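Local coordinates for DNA replication and repair protein RecF (Caldanaerobacter subterraneus subsp. tengcongensis, PDB 5Z69), which binds ATP and probably single-stranded DNA, and probably acts as a recombination mediator of the RecFOR pathway in DNA repair and replication, at residues 33-38 and 44-49; 323-328 and 353-358. One frame throughout, in Å; residues are numbered along the deposited sequence.

Contact 1. Residues 33-38 and 44-49. With AGS (phosphothiophosphoric acid-adenylate ester), chain C.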
ATOM      1  N   ASN A  33     -18.759 -36.817  -4.581  1.00 28.95           N
ATOM      2  CA  ASN A  33     -19.162 -37.118  -5.949  1.00 35.65           C
ATOM      3  C   ASN A  33     -17.928 -36.963  -6.826  1.00 40.69           C
ATOM      4  O   ASN A  33     -17.489 -35.845  -7.084  1.00 33.43           O
ATOM      5  CB  ASN A  33     -20.300 -36.193  -6.411  1.00 27.87           C
ATOM      6  CG  ASN A  33     -21.594 -36.410  -5.615  1.00 27.04           C
ATOM      7  OD1 ASN A  33     -22.570 -36.904  -6.146  1.00 34.13           O
ATOM      8  ND2 ASN A  33     -21.590 -36.036  -4.341  1.00 39.44           N
ATOM      9  N   LEU A  34     -17.350 -38.089  -7.245  1.00 36.63           N
ATOM     10  CA  LEU A  34     -16.135 -38.086  -8.055  1.00 39.74           C
ATOM     11  C   LEU A  34     -16.500 -37.889  -9.523  1.00 36.70           C
ATOM     12  O   LEU A  34     -17.259 -38.661 -10.085  1.00 38.33           O
ATOM     13  CB  LEU A  34     -15.359 -39.394  -7.858  1.00 44.47           C
ATOM     14  CG  LEU A  34     -13.887 -39.512  -8.274  1.00 51.10           C
ATOM     15  CD1 LEU A  34     -13.763 -40.007  -9.697  1.00 62.91           C
ATOM     16  CD2 LEU A  34     -13.136 -38.202  -8.098  1.00 48.53           C
ATOM     17  N   ILE A  35     -15.984 -36.824 -10.128  1.00 32.30           N
ATOM     18  CA  ILE A  35     -16.180 -36.619 -11.553  1.00 39.91           C
ATOM     19  C   ILE A  35     -14.839 -36.731 -12.256  1.00 38.17           C
ATOM     20  O   ILE A  35     -13.971 -35.888 -12.067  1.00 42.34           O
ATOM     21  CB  ILE A  35     -16.806 -35.261 -11.832  1.00 38.82           C
ATOM     22  CG1 ILE A  35     -18.160 -35.159 -11.130  1.00 43.59           C
ATOM     23  CG2 ILE A  35     -16.944 -35.037 -13.341  1.00 36.49           C
ATOM     24  CD1 ILE A  35     -18.468 -33.772 -10.634  1.00 45.15           C
ATOM     25  N   TYR A  36     -14.654 -37.785 -13.036  1.00 39.68           N
ATOM     26  CA  TYR A  36     -13.351 -38.017 -13.648  1.00 41.09           C
ATOM     27  C   TYR A  36     -13.450 -38.240 -15.156  1.00 45.77           C
ATOM     28  O   TYR A  36     -14.489 -38.625 -15.686  1.00 42.51           O
ATOM     29  CB  TYR A  36     -12.650 -39.212 -12.996  1.00 40.67           C
ATOM     30  CG  TYR A  36     -13.115 -40.556 -13.515  1.00 44.93           C
ATOM     31  CD1 TYR A  36     -14.302 -41.134 -13.064  1.00 45.30           C
ATOM     32  CD2 TYR A  36     -12.361 -41.251 -14.455  1.00 50.63           C
ATOM     33  CE1 TYR A  36     -14.725 -42.363 -13.550  1.00 44.62           C
ATOM     34  CE2 TYR A  36     -12.769 -42.470 -14.942  1.00 53.87           C
ATOM     35  CZ  TYR A  36     -13.949 -43.024 -14.489  1.00 56.04           C
ATOM     36  OH  TYR A  36     -14.342 -44.242 -14.986  1.00 56.76           O
ATOM     37  N   GLY A  37     -12.342 -38.006 -15.841  1.00 45.63           N
ATOM     38  CA  GLY A  37     -12.287 -38.186 -17.274  1.00 47.72           C
ATOM     39  C   GLY A  37     -11.024 -37.550 -17.800  1.00 50.71           C
ATOM     40  O   GLY A  37     -10.347 -36.804 -17.075  1.00 49.94           O
ATOM     41  N   LEU A  38     -10.697 -37.858 -19.051  1.00 58.64           N
ATOM     42  CA  LEU A  38      -9.588 -37.208 -19.743  1.00 59.86           C
ATOM     43  C   LEU A  38      -9.742 -35.696 -19.682  1.00 60.68           C
ATOM     44  O   LEU A  38     -10.838 -35.177 -19.447  1.00 64.62           O
ATOM     45  CB  LEU A  38      -9.513 -37.658 -21.209  1.00 61.05           C
ATOM     46  CG  LEU A  38      -8.946 -39.041 -21.556  1.00 64.77           C
ATOM     47  CD1 LEU A  38      -7.802 -39.402 -20.613  1.00 66.06           C
ATOM     48  CD2 LEU A  38     -10.014 -40.139 -21.586  1.00 71.49           C
ATOM     49  N   SER A  44     -14.704 -29.458 -15.787  1.00 35.15           N
ATOM     50  CA  SER A  44     -14.758 -28.138 -15.177  1.00 35.10           C
ATOM     51  C   SER A  44     -16.030 -27.412 -15.611  1.00 27.66           C
ATOM     52  O   SER A  44     -16.565 -26.587 -14.867  1.00 31.29           O
ATOM     53  CB  SER A  44     -13.516 -27.307 -15.527  1.00 36.04           C
ATOM     54  OG  SER A  44     -13.481 -27.072 -16.925  1.00 56.14           O
ATOM     55  N   ASN A  45     -16.500 -27.708 -16.821  1.00 28.48           N
ATOM     56  CA  ASN A  45     -17.773 -27.162 -17.262  1.00 35.78           C
ATOM     57  C   ASN A  45     -18.918 -27.551 -16.290  1.00 31.37           C
ATOM     58  O   ASN A  45     -19.789 -26.747 -15.990  1.00 26.46           O
ATOM     59  CB  ASN A  45     -18.102 -27.640 -18.685  1.00 37.97           C
ATOM     60  CG  ASN A  45     -17.106 -27.125 -19.725  1.00 35.46           C
ATOM     61  OD1 ASN A  45     -16.351 -26.205 -19.464  1.00 34.94           O
ATOM     62  ND2 ASN A  45     -17.109 -27.736 -20.906  1.00 31.56           N
ATOM     63  N   LEU A  46     -18.897 -28.778 -15.786  1.00 31.34           N
ATOM     64  CA  LEU A  46     -19.982 -29.209 -14.897  1.00 34.83           C
ATOM     65  C   LEU A  46     -19.890 -28.476 -13.556  1.00 34.86           C
ATOM     66  O   LEU A  46     -20.919 -28.044 -13.004  1.00 28.20           O
ATOM     67  CB  LEU A  46     -19.959 -30.722 -14.709  1.00 28.11           C
ATOM     68  CG  LEU A  46     -20.895 -31.269 -13.626  1.00 35.66           C
ATOM     69  CD1 LEU A  46     -22.363 -30.984 -13.927  1.00 28.31           C
ATOM     70  CD2 LEU A  46     -20.669 -32.767 -13.468  1.00 23.54           C
ATOM     71  N   LEU A  47     -18.676 -28.336 -13.030  1.00 28.80           N
ATOM     72  CA  LEU A  47     -18.469 -27.533 -11.824  1.00 24.72           C
ATOM     73  C   LEU A  47     -18.878 -26.084 -12.047  1.00 23.33           C
ATOM     74  O   LEU A  47     -19.487 -25.450 -11.166  1.00 26.06           O
ATOM     75  CB  LEU A  47     -17.005 -27.598 -11.382  1.00 28.38           C
ATOM     76  CG  LEU A  47     -16.704 -28.561 -10.224  1.00 35.78           C
ATOM     77  CD1 LEU A  47     -17.371 -29.889 -10.449  1.00 38.22           C
ATOM     78  CD2 LEU A  47     -15.230 -28.765 -10.038  1.00 42.91           C
ATOM     79  N   GLU A  48     -18.581 -25.566 -13.237  1.00 22.90           N
ATOM     80  CA  GLU A  48     -18.988 -24.217 -13.582  1.00 23.27           C
ATOM     81  C   GLU A  48     -20.520 -24.109 -13.577  1.00 26.21           C
ATOM     82  O   GLU A  48     -21.075 -23.107 -13.139  1.00 27.84           O
ATOM     83  CB  GLU A  48     -18.424 -23.821 -14.950  1.00 28.64           C
ATOM     84  CG  GLU A  48     -18.755 -22.398 -15.419  1.00 25.85           C
ATOM     85  CD  GLU A  48     -18.099 -22.071 -16.778  1.00 34.29           C
ATOM     86  OE1 GLU A  48     -17.389 -21.044 -16.888  1.00 35.31           O
ATOM     87  OE2 GLU A  48     -18.287 -22.850 -17.727  1.00 32.54           O
ATOM     88  N   ALA A  49     -21.198 -25.139 -14.064  1.00 23.73           N
ATOM     89  CA  ALA A  49     -22.660 -25.147 -14.044  1.00 28.37           C
ATOM     90  C   ALA A  49     -23.186 -25.191 -12.605  1.00 31.47           C
ATOM     91  O   ALA A  49     -24.148 -24.507 -12.260  1.00 22.56           O
ATOM     92  CB  ALA A  49     -23.198 -26.327 -14.857  1.00 25.35           C
TER
HETATM   93  PG  AGS C 401     -10.647 -29.384 -16.099  1.00103.17           P
HETATM   94  S1G AGS C 401     -10.894 -30.388 -14.441  1.00 90.99           S
HETATM   95  O2G AGS C 401      -9.335 -29.868 -16.804  1.00 75.11           O
HETATM   96  O3G AGS C 401     -10.459 -27.889 -15.692  1.00 72.41           O
HETATM   97  PB  AGS C 401     -11.886 -30.350 -18.450  1.00 56.28           P
HETATM   98  O1B AGS C 401     -12.767 -31.554 -18.436  1.00 58.29           O
HETATM   99  O2B AGS C 401     -10.424 -30.722 -18.750  1.00 61.66           O
HETATM  100  O3B AGS C 401     -11.906 -29.556 -17.046  1.00 47.47           O
HETATM  101  PA  AGS C 401     -13.629 -28.489 -19.641  1.00 48.19           P
HETATM  102  O1A AGS C 401     -14.642 -29.064 -18.643  1.00 52.33           O
HETATM  103  O2A AGS C 401     -13.156 -27.082 -19.441  1.00 35.65           O
HETATM  104  O3A AGS C 401     -12.336 -29.426 -19.666  1.00 86.42           O
HETATM  105  O5' AGS C 401     -14.167 -28.649 -21.088  1.00 69.04           O
HETATM  106  C5' AGS C 401     -14.060 -27.576 -21.981  1.00 66.83           C
HETATM  107  C4' AGS C 401     -14.251 -28.196 -23.330  1.00 65.87           C
HETATM  108  O4' AGS C 401     -15.530 -27.782 -23.861  1.00 50.36           O
HETATM  109  C3' AGS C 401     -13.204 -27.777 -24.356  1.00 65.90           C
HETATM  110  O3' AGS C 401     -12.926 -28.847 -25.252  1.00 62.49           O
HETATM  111  C2' AGS C 401     -13.852 -26.553 -25.010  1.00 69.72           C
HETATM  112  O2' AGS C 401     -13.425 -26.365 -26.356  1.00 69.67           O
HETATM  113  C1' AGS C 401     -15.340 -26.921 -24.967  1.00 64.71           C
HETATM  114  N9  AGS C 401     -16.224 -25.776 -24.826  1.00 57.69           N
HETATM  115  C8  AGS C 401     -16.017 -24.641 -24.079  1.00 54.04           C
HETATM  116  N7  AGS C 401     -16.982 -23.761 -24.169  1.00 56.32           N
HETATM  117  C5  AGS C 401     -17.892 -24.351 -25.029  1.00 57.94           C
HETATM  118  C6  AGS C 401     -19.135 -23.931 -25.541  1.00 60.82           C
HETATM  119  N6  AGS C 401     -19.705 -22.764 -25.224  1.00 61.07           N
HETATM  120  N1  AGS C 401     -19.777 -24.753 -26.401  1.00 66.86           N
HETATM  121  C2  AGS C 401     -19.211 -25.923 -26.714  1.00 62.25           C
HETATM  122  N3  AGS C 401     -18.047 -26.428 -26.299  1.00 58.73           N
HETATM  123  C4  AGS C 401     -17.437 -25.588 -25.452  1.00 57.09           C

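Contact 2. Residues 323-328 and 353-358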
ATOM      1  N   ASP A 323      -9.777 -29.961 -10.056  1.00 39.83           N
ATOM      2  CA  ASP A 323      -8.415 -30.259 -10.483  1.00 49.02           C
ATOM      3  C   ASP A 323      -7.414 -29.880  -9.396  1.00 52.60           C
ATOM      4  O   ASP A 323      -6.407 -29.237  -9.663  1.00 59.77           O
ATOM      5  CB  ASP A 323      -8.099 -29.533 -11.801  1.00 59.53           C
ATOM      6  CG  ASP A 323      -6.754 -29.927 -12.385  1.00 75.56           C
ATOM      7  OD1 ASP A 323      -6.286 -31.055 -12.107  1.00 83.21           O
ATOM      8  OD2 ASP A 323      -6.162 -29.100 -13.117  1.00 80.32           O
ATOM      9  N   VAL A 324      -7.708 -30.279  -8.163  1.00 47.80           N
ATOM     10  CA  VAL A 324      -6.859 -29.923  -7.037  1.00 50.07           C
ATOM     11  C   VAL A 324      -6.509 -31.188  -6.253  1.00 52.76           C
ATOM     12  O   VAL A 324      -5.827 -31.146  -5.233  1.00 51.42           O
ATOM     13  CB  VAL A 324      -7.547 -28.850  -6.138  1.00 50.21           C
ATOM     14  CG1 VAL A 324      -8.728 -29.428  -5.366  1.00 42.29           C
ATOM     15  CG2 VAL A 324      -6.547 -28.172  -5.212  1.00 63.99           C
ATOM     16  N   MET A 325      -6.946 -32.331  -6.767  1.00 53.63           N
ATOM     17  CA  MET A 325      -6.714 -33.596  -6.085  1.00 61.94           C
ATOM     18  C   MET A 325      -5.666 -34.448  -6.798  1.00 70.88           C
ATOM     19  O   MET A 325      -5.427 -35.586  -6.413  1.00 80.12           O
ATOM     20  CB  MET A 325      -8.022 -34.380  -5.951  1.00 64.11           C
ATOM     21  CG  MET A 325      -8.292 -34.912  -4.545  1.00 61.64           C
ATOM     22  SD  MET A 325      -8.282 -33.597  -3.304  1.00 74.96           S
ATOM     23  CE  MET A 325      -8.680 -34.543  -1.834  1.00 76.32           C
ATOM     24  N   SER A 326      -5.046 -33.902  -7.838  1.00 68.66           N
ATOM     25  CA  SER A 326      -3.916 -34.567  -8.468  1.00 74.22           C
ATOM     26  C   SER A 326      -2.682 -34.366  -7.579  1.00 89.39           C
ATOM     27  O   SER A 326      -2.796 -33.785  -6.506  1.00 96.80           O
ATOM     28  CB  SER A 326      -3.697 -34.026  -9.883  1.00 71.34           C
ATOM     29  OG  SER A 326      -4.097 -32.667  -9.973  1.00 76.72           O
ATOM     30  N   GLU A 327      -1.511 -34.823  -8.031  1.00 95.40           N
ATOM     31  CA  GLU A 327      -0.248 -34.745  -7.268  1.00102.08           C
ATOM     32  C   GLU A 327      -0.349 -35.427  -5.897  1.00102.29           C
ATOM     33  O   GLU A 327      -0.568 -36.647  -5.780  1.00100.81           O
ATOM     34  CB  GLU A 327       0.211 -33.290  -7.038  1.00101.90           C
ATOM     35  CG  GLU A 327      -0.380 -32.219  -7.971  1.00100.03           C
ATOM     36  CD  GLU A 327      -1.061 -31.097  -7.200  1.00 96.01           C
ATOM     37  OE1 GLU A 327      -2.304 -30.960  -7.308  1.00 86.67           O
ATOM     38  OE2 GLU A 327      -0.347 -30.364  -6.474  1.00 95.08           O
ATOM     39  N   LEU A 328      -0.129 -34.617  -4.862  1.00100.53           N
ATOM     40  CA  LEU A 328      -0.516 -34.922  -3.483  1.00101.06           C
ATOM     41  C   LEU A 328      -0.020 -36.192  -2.810  1.00103.01           C
ATOM     42  O   LEU A 328      -0.820 -37.130  -2.665  1.00103.42           O
ATOM     43  CB  LEU A 328      -2.053 -34.930  -3.415  1.00 93.29           C
ATOM     44  CG  LEU A 328      -2.810 -33.604  -3.463  1.00 86.63           C
ATOM     45  CD1 LEU A 328      -4.068 -33.716  -2.630  1.00 75.95           C
ATOM     46  CD2 LEU A 328      -1.917 -32.462  -2.985  1.00 90.60           C
ATOM     47  N   SER A 353      -9.454 -44.330  -9.523  1.00 76.68           N
ATOM     48  CA  SER A 353      -8.731 -45.161  -8.567  1.00 79.38           C
ATOM     49  C   SER A 353      -8.196 -44.278  -7.465  1.00 83.67           C
ATOM     50  O   SER A 353      -8.548 -44.452  -6.300  1.00 91.24           O
ATOM     51  CB  SER A 353      -7.582 -45.923  -9.228  1.00 80.94           C
ATOM     52  OG  SER A 353      -8.057 -47.012  -9.995  1.00 90.57           O
ATOM     53  N   ASP A 354      -7.363 -43.317  -7.854  1.00 83.77           N
ATOM     54  CA  ASP A 354      -6.695 -42.411  -6.922  1.00 82.33           C
ATOM     55  C   ASP A 354      -7.591 -41.981  -5.749  1.00 86.40           C
ATOM     56  O   ASP A 354      -7.226 -42.163  -4.581  1.00 91.60           O
ATOM     57  CB  ASP A 354      -6.187 -41.178  -7.680  1.00 82.22           C
ATOM     58  CG  ASP A 354      -5.305 -40.266  -6.816  1.00 89.15           C
ATOM     59  OD1 ASP A 354      -4.487 -39.509  -7.388  1.00 92.43           O
ATOM     60  OD2 ASP A 354      -5.417 -40.301  -5.572  1.00 91.85           O
ATOM     61  N   VAL A 355      -8.760 -41.426  -6.059  1.00 88.59           N
ATOM     62  CA  VAL A 355      -9.692 -40.967  -5.026  1.00 87.57           C
ATOM     63  C   VAL A 355     -10.920 -41.868  -5.003  1.00 86.67           C
ATOM     64  O   VAL A 355     -11.397 -42.263  -6.053  1.00 99.06           O
ATOM     65  CB  VAL A 355     -10.128 -39.506  -5.252  1.00 77.66           C
ATOM     66  CG1 VAL A 355     -11.009 -39.040  -4.077  1.00 75.51           C
ATOM     67  CG2 VAL A 355      -8.878 -38.609  -5.444  1.00 82.74           C
ATOM     68  N   GLU A 356     -11.460 -42.192  -3.848  1.00 68.21           N
ATOM     69  CA  GLU A 356     -12.639 -43.024  -3.860  1.00 66.36           C
ATOM     70  C   GLU A 356     -13.845 -42.180  -3.610  1.00 68.38           C
ATOM     71  O   GLU A 356     -13.953 -41.577  -2.582  1.00 79.03           O
ATOM     72  CB  GLU A 356     -12.553 -44.105  -2.798  1.00 74.34           C
ATOM     73  N   GLY A 357     -14.759 -42.138  -4.549  1.00 58.68           N
ATOM     74  CA  GLY A 357     -15.964 -41.356  -4.365  1.00 57.79           C
ATOM     75  C   GLY A 357     -17.030 -42.178  -3.718  1.00 49.84           C
ATOM     76  O   GLY A 357     -16.968 -43.375  -3.775  1.00 56.26           O
ATOM     77  N   ASP A 358     -18.008 -41.540  -3.114  1.00 49.14           N
ATOM     78  CA  ASP A 358     -19.195 -42.277  -2.688  1.00 44.95           C
ATOM     79  C   ASP A 358     -20.095 -42.543  -3.880  1.00 47.40           C
ATOM     80  O   ASP A 358     -20.808 -43.536  -3.922  1.00 46.85           O
ATOM     81  CB  ASP A 358     -19.926 -41.506  -1.589  1.00 43.14           C
ATOM     82  CG  ASP A 358     -19.091 -41.397  -0.318  1.00 47.78           C
ATOM     83  OD1 ASP A 358     -18.516 -40.318  -0.049  1.00 38.05           O
ATOM     84  OD2 ASP A 358     -18.992 -42.411   0.400  1.00 62.77           O
TER

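Contact 1. Residues 33-38 and 44-49
Ile35 and the leucine pair Leu46 and Leu47 join the strand and helix on either side of a Walker A P-loop. Strand 32-36 leads into the glycine-rich loop, and helix 43-55 leaves it. This strand-loop-helix unit is characteristic of P-loop NTPases, and here it holds the nucleotide analogue.

The strand-to-helix contact is apolar and buried. Ile35 points at the helix, and its CD1 does most of the touching. CD1 lies 3.7 Å from Leu46 CD2 and 4.0 Å from Leu47 CD1. One methyl thus touches two consecutive helix side chains. Ile35 and Leu46 meet at a slant, while Ile35 and Leu47 run past each other in opposite senses. Leu46 reaches the strand with CG turned away from its backbone N (chi1 170°). Leu47 leaves the helix to the flank, and only its end swings in. From the neighbouring strands 345-349 and 359-364, Phe346 and Ile363 pack against Ile35, and Thr348 against Leu47.

The polar contacts belong to the first helical turn and the phosphates. Asn45 N gives AGS O1A a nearly straight bond of 2.9 Å (N-H...O 165°). Ser44 N is shared. It bonds AGS O3B at 3.1 Å and makes a weak, strongly bent bond to O1A. Two backbone amides thus reach one alpha-phosphate oxygen, Asn45 N holding it and Ser44 N only weakly. The helix N-terminus would be expected to favour negative charge here. Ala40 N, Gly42 N and Lys43 N also bond the nucleotide. The Ser44 hydroxyl position is doubtful, being too close to the alpha-phosphate.

Asn45 CG lies beside the backbone N (chi1 -64°), bringing the amide up to the ribose. The amide is held by Asn20 and Arg60, and ND2 adds a weak 3.4 Å bond to ring oxygen O4'.

Contact 2. Residues 323-328 and 353-358
Met325 and Val355 face each other from two loops, with their CA atoms 8.0 Å apart, the nearest such pair between 323-328 and 353-358. Neither segment forms a regular helix or strand. The first has an irregular backbone, with positive phi at Asp323, Glu327 and Leu328.

The side chains meet at one main point. Met325 and Val355 both point toward the other segment, and Met325 CG packs against Val355 CG2 at 3.8 Å. The two side chains cross at about a right angle. Val355 presents CG2 because its other methyl, CG1, is anti to the backbone N (chi1 -175°). The methionine chain bends at chi2 (56°), and this carries SD and CE away from the valine. The touch is thus made by the inner part of the methionine and not by its sulfur or methyl end.

Asp354 lies beside this pair at the exposed border. Its OD1 comes to 4.2 Å from Met325 O. Both atoms are acceptors, so this is an approach without a bond. OD1 has its hydrogen-bond partner in His349 NE2 instead. His349 closes strand 345-349, a place consistent with the H-loop histidine of ABC ATPases.

Segment 323-328 runs from the probable end of Walker B, at Asp323, into the probable D-loop, which begins at Ser326 (Ser-Glu-Leu, the start of the S-x-L-D signature of ABC-type ATPases). Asp323 touches the bound nucleotide, whereas the Met325 side chain is about 10 Å from it. The contact joins the link between these two motifs to the segment after the probable H-loop histidine.

Lys333 of helix 331-334 packs on Met325, Asp354 and Val355 alike. Met325 also rests on Ile347 of strand 345-349, and Glu327 forms a salt bridge to Arg295 of helix 291-313.

Overall arrangement
Both contacts belong to the nucleotide-binding region, and their centres are 12 Å apart. Contact 1 is wholly buried, and it joins a regular strand to a regular helix. Contact 2 joins two loops, and one of its three touching residues is exposed. Each has a small apolar centre. Their polar chemistry differs: contact 1 turns backbone amides to the phosphates, while contact 2 places an acidic side chain at its border. Strand 345-349 lends residues to both, with Phe346 and Thr348 at contact 1 and Ile347 and His349 at contact 2. They also touch directly, where Leu34 CB packs 4.1 Å from Gly357 CA.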